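Side-chain contacts in glucokinase (Streptomyces griseus, PDB 3VGL), which probably catalyses the ATP-dependent phosphorylation of D-glucose to glucose 6-phosphate, as a ROK-family glucokinase with bound zinc: residues A[14-19]-A[45-50]; A[111-116]-A[299-304]. All coordinates share one frame; numbering follows the deposited sequence.

Interaction 1 (A[14-19]-A[45-50])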
ATOM      1  N   ILE A  14      29.902   4.110  17.256  1.00 20.24           N
ATOM      2  CA  ILE A  14      29.954   3.967  18.702  1.00 20.24           C
ATOM      3  C   ILE A  14      30.419   5.291  19.300  1.00 21.06           C
ATOM      4  O   ILE A  14      31.390   5.889  18.828  1.00 21.68           O
ATOM      5  CB  ILE A  14      30.923   2.813  19.111  1.00 20.41           C
ATOM      6  CG1 ILE A  14      30.337   1.459  18.687  1.00 19.89           C
ATOM      7  CG2 ILE A  14      31.204   2.857  20.617  1.00 21.89           C
ATOM      8  CD1 ILE A  14      31.348   0.306  18.746  1.00 20.88           C
ATOM      9  N   ALA A  15      29.701   5.770  20.309  1.00 20.52           N
ATOM     10  CA  ALA A  15      30.089   6.995  21.013  1.00 21.63           C
ATOM     11  C   ALA A  15      30.042   6.779  22.508  1.00 21.67           C
ATOM     12  O   ALA A  15      29.084   6.223  23.033  1.00 21.34           O
ATOM     13  CB  ALA A  15      29.192   8.138  20.628  1.00 22.20           C
ATOM     14  N   ALA A  16      31.081   7.250  23.203  1.00 22.25           N
ATOM     15  CA  ALA A  16      31.107   7.114  24.642  1.00 22.19           C
ATOM     16  C   ALA A  16      31.522   8.422  25.283  1.00 22.04           C
ATOM     17  O   ALA A  16      32.169   9.272  24.653  1.00 23.36           O
ATOM     18  CB  ALA A  16      32.038   5.989  25.070  1.00 22.34           C
ATOM     19  N   GLY A  17      31.115   8.588  26.528  1.00 20.98           N
ATOM     20  CA  GLY A  17      31.552   9.742  27.294  1.00 21.20           C
ATOM     21  C   GLY A  17      31.309   9.586  28.762  1.00 21.43           C
ATOM     22  O   GLY A  17      30.435   8.835  29.187  1.00 20.07           O
ATOM     23  N   VAL A  18      32.114  10.303  29.549  1.00 21.14           N
ATOM     24  CA  VAL A  18      31.891  10.408  30.969  1.00 21.26           C
ATOM     25  C   VAL A  18      30.796  11.442  31.188  1.00 21.68           C
ATOM     26  O   VAL A  18      30.797  12.497  30.552  1.00 22.55           O
ATOM     27  CB  VAL A  18      33.209  10.818  31.705  1.00 21.29           C
ATOM     28  CG1 VAL A  18      32.935  11.267  33.122  1.00 23.63           C
ATOM     29  CG2 VAL A  18      34.195   9.626  31.669  1.00 21.91           C
ATOM     30  N   VAL A  19      29.841  11.102  32.038  1.00 22.52           N
ATOM     31  CA  VAL A  19      28.681  11.952  32.269  1.00 23.35           C
ATOM     32  C   VAL A  19      28.506  12.127  33.760  1.00 25.33           C
ATOM     33  O   VAL A  19      28.560  11.147  34.525  1.00 25.29           O
ATOM     34  CB  VAL A  19      27.391  11.326  31.660  1.00 22.14           C
ATOM     35  CG1 VAL A  19      26.190  12.233  31.905  1.00 23.76           C
ATOM     36  CG2 VAL A  19      27.563  11.032  30.160  1.00 22.93           C
ATOM     37  N   CYS A  45      35.359  -1.661  24.642  1.00 25.03           N
ATOM     38  CA  CYS A  45      36.466  -1.531  25.581  1.00 26.11           C
ATOM     39  C   CYS A  45      37.376  -0.348  25.245  1.00 25.55           C
ATOM     40  O   CYS A  45      37.799   0.389  26.153  1.00 25.40           O
ATOM     41  CB  CYS A  45      37.234  -2.848  25.648  1.00 27.07           C
ATOM     42  SG  CYS A  45      36.257  -4.123  26.455  1.00 33.65           S
ATOM     43  N   ALA A  46      37.659  -0.150  23.958  1.00 24.66           N
ATOM     44  CA  ALA A  46      38.460   0.999  23.511  1.00 24.80           C
ATOM     45  C   ALA A  46      37.752   2.326  23.795  1.00 24.18           C
ATOM     46  O   ALA A  46      38.387   3.305  24.215  1.00 24.61           O
ATOM     47  CB  ALA A  46      38.772   0.892  22.039  1.00 24.84           C
ATOM     48  N   ALA A  47      36.443   2.351  23.545  1.00 23.21           N
ATOM     49  CA  ALA A  47      35.622   3.537  23.826  1.00 23.31           C
ATOM     50  C   ALA A  47      35.582   3.887  25.309  1.00 23.33           C
ATOM     51  O   ALA A  47      35.735   5.062  25.694  1.00 23.66           O
ATOM     52  CB  ALA A  47      34.194   3.349  23.283  1.00 22.49           C
ATOM     53  N   VAL A  48      35.377   2.874  26.148  1.00 23.25           N
ATOM     54  CA  VAL A  48      35.375   3.076  27.598  1.00 23.75           C
ATOM     55  C   VAL A  48      36.745   3.595  28.054  1.00 24.75           C
ATOM     56  O   VAL A  48      36.811   4.584  28.778  1.00 24.66           O
ATOM     57  CB  VAL A  48      34.983   1.782  28.381  1.00 24.43           C
ATOM     58  CG1 VAL A  48      35.224   1.952  29.888  1.00 26.13           C
ATOM     59  CG2 VAL A  48      33.537   1.396  28.097  1.00 23.40           C
ATOM     60  N   ALA A  49      37.821   2.957  27.607  1.00 25.05           N
ATOM     61  CA  ALA A  49      39.183   3.393  27.964  1.00 26.40           C
ATOM     62  C   ALA A  49      39.476   4.838  27.527  1.00 26.66           C
ATOM     63  O   ALA A  49      39.996   5.654  28.314  1.00 27.32           O
ATOM     64  CB  ALA A  49      40.214   2.422  27.394  1.00 26.48           C
ATOM     65  N   GLY A  50      39.117   5.156  26.282  1.00 25.90           N
ATOM     66  CA  GLY A  50      39.322   6.502  25.739  1.00 25.76           C
ATOM     67  C   GLY A  50      38.521   7.578  26.447  1.00 25.40           C
ATOM     68  O   GLY A  50      39.051   8.632  26.808  1.00 26.79           O
TER
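A16 and A47 bring strand 14-19 and helix 45-50 together, with their CA atoms 5.8 Å apart. From this point of nearest approach the backbones part in both directions. No hydrogen bond links the two segments: the helix bonds internally, A49 N to C45 O and G50 N to A46 O, the strand bonds to its neighbours in the sheet, and the helix rests on the strand mainly through side-chain methyls. The strand alternation places I14 and A16 on the face turned to the helix, while A15 between them points to the other side of the sheet.

A47 is the single helix residue that meets both. Its CB sits against A16 CB at 3.8 Å, methyl to methyl, and against I14 CG2 at 4.0 Å. Since I14 CG2 and A16 CB are 5.5 Å apart, the A47 methyl touches both at once. I14 offers its short branch because chi1 (-68°) sets CG1 beside the backbone N and leaves CG2 anti to it, toward A47. A16 CB also lies 3.9 Å from A47 O, so the alanine methyl grazes the helix backbone as well. Nothing larger than a methyl group meets at the interface, consistent with the close approach of the backbones. All three touching residues are buried.

The strand lies between two others, with I14 and A16 bonded through their backbones to V31 and F29 of strand 29-32, and A15 and G17 to D8 and G6 of strand 3-9. I14 also touches V7, I9 and V31, and T33 and P34 of the loop after strand 29-32; A47 touches F29. Helix 37-52 forms a beta-alpha-beta crossover, linking strand 29-32 to strand 57-64, which runs parallel to it in the same sheet, and helix 301-311 covers the A15 side.

Interaction 2 (A[111-116]-A[299-304])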
ATOM      1  N   TRP A 111      15.223   8.534  27.995  1.00 17.89           N
ATOM      2  CA  TRP A 111      15.569   8.820  29.380  1.00 18.92           C
ATOM      3  C   TRP A 111      16.471  10.069  29.487  1.00 19.11           C
ATOM      4  O   TRP A 111      16.227  10.948  30.340  1.00 19.80           O
ATOM      5  CB  TRP A 111      16.198   7.582  30.034  1.00 18.70           C
ATOM      6  CG  TRP A 111      16.476   7.802  31.488  1.00 21.30           C
ATOM      7  CD1 TRP A 111      17.697   8.002  32.069  1.00 23.00           C
ATOM      8  CD2 TRP A 111      15.504   7.885  32.540  1.00 23.02           C
ATOM      9  NE1 TRP A 111      17.542   8.202  33.432  1.00 24.43           N
ATOM     10  CE2 TRP A 111      16.211   8.130  33.744  1.00 23.75           C
ATOM     11  CE3 TRP A 111      14.102   7.778  32.583  1.00 23.83           C
ATOM     12  CZ2 TRP A 111      15.559   8.262  34.984  1.00 25.51           C
ATOM     13  CZ3 TRP A 111      13.457   7.912  33.810  1.00 25.75           C
ATOM     14  CH2 TRP A 111      14.194   8.144  34.996  1.00 25.02           C
ATOM     15  N   GLY A 112      17.497  10.163  28.637  1.00 18.33           N
ATOM     16  CA  GLY A 112      18.406  11.334  28.652  1.00 18.92           C
ATOM     17  C   GLY A 112      17.643  12.626  28.420  1.00 19.37           C
ATOM     18  O   GLY A 112      17.860  13.618  29.102  1.00 19.97           O
ATOM     19  N   GLU A 113      16.729  12.616  27.453  1.00 18.16           N
ATOM     20  CA  GLU A 113      15.937  13.814  27.150  1.00 18.48           C
ATOM     21  C   GLU A 113      14.928  14.130  28.241  1.00 19.65           C
ATOM     22  O   GLU A 113      14.650  15.303  28.527  1.00 20.13           O
ATOM     23  CB  GLU A 113      15.246  13.666  25.792  1.00 17.40           C
ATOM     24  CG  GLU A 113      16.242  13.765  24.620  1.00 18.23           C
ATOM     25  CD  GLU A 113      16.867  15.156  24.514  1.00 19.67           C
ATOM     26  OE1 GLU A 113      16.130  16.165  24.640  1.00 20.39           O
ATOM     27  OE2 GLU A 113      18.086  15.243  24.260  1.00 21.74           O
ATOM     28  N   TYR A 114      14.382  13.087  28.858  1.00 19.66           N
ATOM     29  CA  TYR A 114      13.422  13.268  29.948  1.00 20.89           C
ATOM     30  C   TYR A 114      14.110  13.934  31.155  1.00 22.16           C
ATOM     31  O   TYR A 114      13.591  14.887  31.758  1.00 22.25           O
ATOM     32  CB  TYR A 114      12.794  11.927  30.330  1.00 21.01           C
ATOM     33  CG  TYR A 114      11.991  12.020  31.596  1.00 22.29           C
ATOM     34  CD1 TYR A 114      10.790  12.732  31.633  1.00 24.35           C
ATOM     35  CD2 TYR A 114      12.455  11.439  32.765  1.00 25.62           C
ATOM     36  CE1 TYR A 114      10.064  12.843  32.815  1.00 26.46           C
ATOM     37  CE2 TYR A 114      11.745  11.546  33.946  1.00 27.61           C
ATOM     38  CZ  TYR A 114      10.552  12.242  33.962  1.00 28.29           C
ATOM     39  OH  TYR A 114       9.860  12.342  35.144  1.00 30.68           O
ATOM     40  N   ARG A 115      15.301  13.446  31.474  1.00 21.90           N
ATOM     41  CA  ARG A 115      16.046  13.949  32.632  1.00 23.85           C
ATOM     42  C   ARG A 115      16.738  15.298  32.399  1.00 24.34           C
ATOM     43  O   ARG A 115      16.751  16.164  33.296  1.00 25.78           O
ATOM     44  CB  ARG A 115      17.091  12.908  33.068  1.00 23.80           C
ATOM     45  CG  ARG A 115      16.534  11.589  33.593  1.00 27.08           C
ATOM     46  CD  ARG A 115      15.862  11.722  34.948  1.00 35.01           C
ATOM     47  NE  ARG A 115      16.583  12.640  35.816  1.00 40.03           N
ATOM     48  CZ  ARG A 115      17.587  12.304  36.620  1.00 43.26           C
ATOM     49  NH1 ARG A 115      18.018  11.043  36.696  1.00 43.62           N
ATOM     50  NH2 ARG A 115      18.165  13.245  37.346  1.00 43.85           N
ATOM     51  N   PHE A 116      17.330  15.470  31.219  1.00 23.79           N
ATOM     52  CA  PHE A 116      18.304  16.550  30.997  1.00 24.50           C
ATOM     53  C   PHE A 116      18.015  17.374  29.749  1.00 25.06           C
ATOM     54  O   PHE A 116      18.733  18.336  29.460  1.00 26.27           O
ATOM     55  CB  PHE A 116      19.732  15.980  30.920  1.00 24.19           C
ATOM     56  CG  PHE A 116      20.088  15.045  32.050  1.00 25.83           C
ATOM     57  CD1 PHE A 116      20.165  15.506  33.370  1.00 26.53           C
ATOM     58  CD2 PHE A 116      20.382  13.699  31.792  1.00 25.56           C
ATOM     59  CE1 PHE A 116      20.500  14.625  34.410  1.00 28.20           C
ATOM     60  CE2 PHE A 116      20.719  12.820  32.832  1.00 27.24           C
ATOM     61  CZ  PHE A 116      20.777  13.291  34.142  1.00 28.03           C
ATOM     62  N   GLY A 299      22.263  13.972  18.964  1.00 20.86           N
ATOM     63  CA  GLY A 299      22.720  12.590  18.838  1.00 21.35           C
ATOM     64  C   GLY A 299      23.377  12.029  20.089  1.00 20.86           C
ATOM     65  O   GLY A 299      23.583  10.814  20.188  1.00 22.22           O
ATOM     66  N   LYS A 300      23.700  12.895  21.050  1.00 21.05           N
ATOM     67  CA  LYS A 300      24.299  12.446  22.305  1.00 21.12           C
ATOM     68  C   LYS A 300      23.313  12.011  23.394  1.00 19.99           C
ATOM     69  O   LYS A 300      23.723  11.592  24.471  1.00 19.41           O
ATOM     70  CB  LYS A 300      25.253  13.525  22.856  1.00 23.01           C
ATOM     71  CG  LYS A 300      26.299  13.944  21.851  1.00 26.89           C
ATOM     72  CD  LYS A 300      26.944  15.281  22.240  1.00 33.80           C
ATOM     73  CE  LYS A 300      28.466  15.246  22.025  1.00 38.43           C
ATOM     74  NZ  LYS A 300      28.885  14.626  20.724  1.00 40.83           N
ATOM     75  N   ALA A 301      22.007  12.081  23.118  1.00 18.14           N
ATOM     76  CA  ALA A 301      21.031  11.754  24.146  1.00 18.05           C
ATOM     77  C   ALA A 301      21.190  10.333  24.678  1.00 17.88           C
ATOM     78  O   ALA A 301      20.979  10.079  25.856  1.00 19.21           O
ATOM     79  CB  ALA A 301      19.589  11.968  23.615  1.00 17.26           C
ATOM     80  N   GLY A 302      21.491   9.395  23.785  1.00 17.48           N
ATOM     81  CA  GLY A 302      21.575   7.998  24.159  1.00 17.60           C
ATOM     82  C   GLY A 302      22.726   7.735  25.118  1.00 18.51           C
ATOM     83  O   GLY A 302      22.566   7.009  26.102  1.00 18.54           O
ATOM     84  N   LEU A 303      23.881   8.334  24.849  1.00 19.15           N
ATOM     85  CA  LEU A 303      25.017   8.080  25.744  1.00 19.48           C
ATOM     86  C   LEU A 303      24.783   8.721  27.105  1.00 19.28           C
ATOM     87  O   LEU A 303      25.106   8.132  28.134  1.00 19.20           O
ATOM     88  CB  LEU A 303      26.368   8.452  25.122  1.00 21.59           C
ATOM     89  CG  LEU A 303      26.954   9.849  25.040  1.00 23.62           C
ATOM     90  CD1 LEU A 303      27.504  10.342  26.406  1.00 21.10           C
ATOM     91  CD2 LEU A 303      28.082   9.865  24.028  1.00 23.95           C
ATOM     92  N   VAL A 304      24.171   9.911  27.111  1.00 19.07           N
ATOM     93  CA  VAL A 304      23.809  10.570  28.377  1.00 19.91           C
ATOM     94  C   VAL A 304      22.778   9.736  29.150  1.00 19.39           C
ATOM     95  O   VAL A 304      22.940   9.440  30.337  1.00 20.46           O
ATOM     96  CB  VAL A 304      23.307  12.008  28.154  1.00 19.88           C
ATOM     97  CG1 VAL A 304      22.756  12.617  29.462  1.00 22.65           C
ATOM     98  CG2 VAL A 304      24.450  12.881  27.570  1.00 21.15           C
TER
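The F116 ring and the V304 side chain meet obliquely, with V304 CG1 approaching one ortho corner: it lies 3.5 Å from F116 CD2 and 3.9 Å from F116 CE2. V304 CG1 stands anti to the backbone N (chi1 172°), which sends this branch across to the ring. The ring is further fixed from within its own helix, where R115 CB lies over the centre of one ring face and F116 CZ lies over one face of the R115 guanidinium. R115 in turn forms a salt bridge with D308 of helix 301-311.

One turn back, E113 runs past A301. Its CG sits beside the backbone N and the chain bends at chi2 (-66°), so that CG makes an apolar contact with A301 CB at 3.9 Å. OE2 passes the same methyl at 3.7 Å, a van der Waals approach without a hydrogen bond; the buried carboxylate is gripped instead by backbone N-H groups, OE2 by L297 and OE1 by Q296 and A118. It thereby ties the end of its helix to the turn leading into helix 301-311.

Between these two pairs G112 presents bare backbone, its CA 4.0 Å from A301 O, and the CA atoms of G112 and A301 come within 5.2 Å. Such glycine-mediated close helix packing here joins helix 105-116, which follows the last strand of the first actin-like ATPase sheet, to the C-terminal helix 301-311, which returns from the second.

How the interactions relate
Both contacts are buried, yet they engage different elements: interaction 1 sets a helix on a strand, interaction 2 a helix on a helix. The first is wholly apolar and made of small groups, near the outer part of the first sheet. The second, nearer the centre of the chain, mixes an aromatic ring, a backbone-bound carboxylate and a glycine. They meet through L303, which lies on helix 301-311 but makes no contact with 111-116: its CD1 is 3.8 Å from V19 CG2. Strand 14-19 is therefore covered by helix 37-52 on one face and by the C-terminal helix on the other, and helix 301-311 in turn packs on helix 105-116.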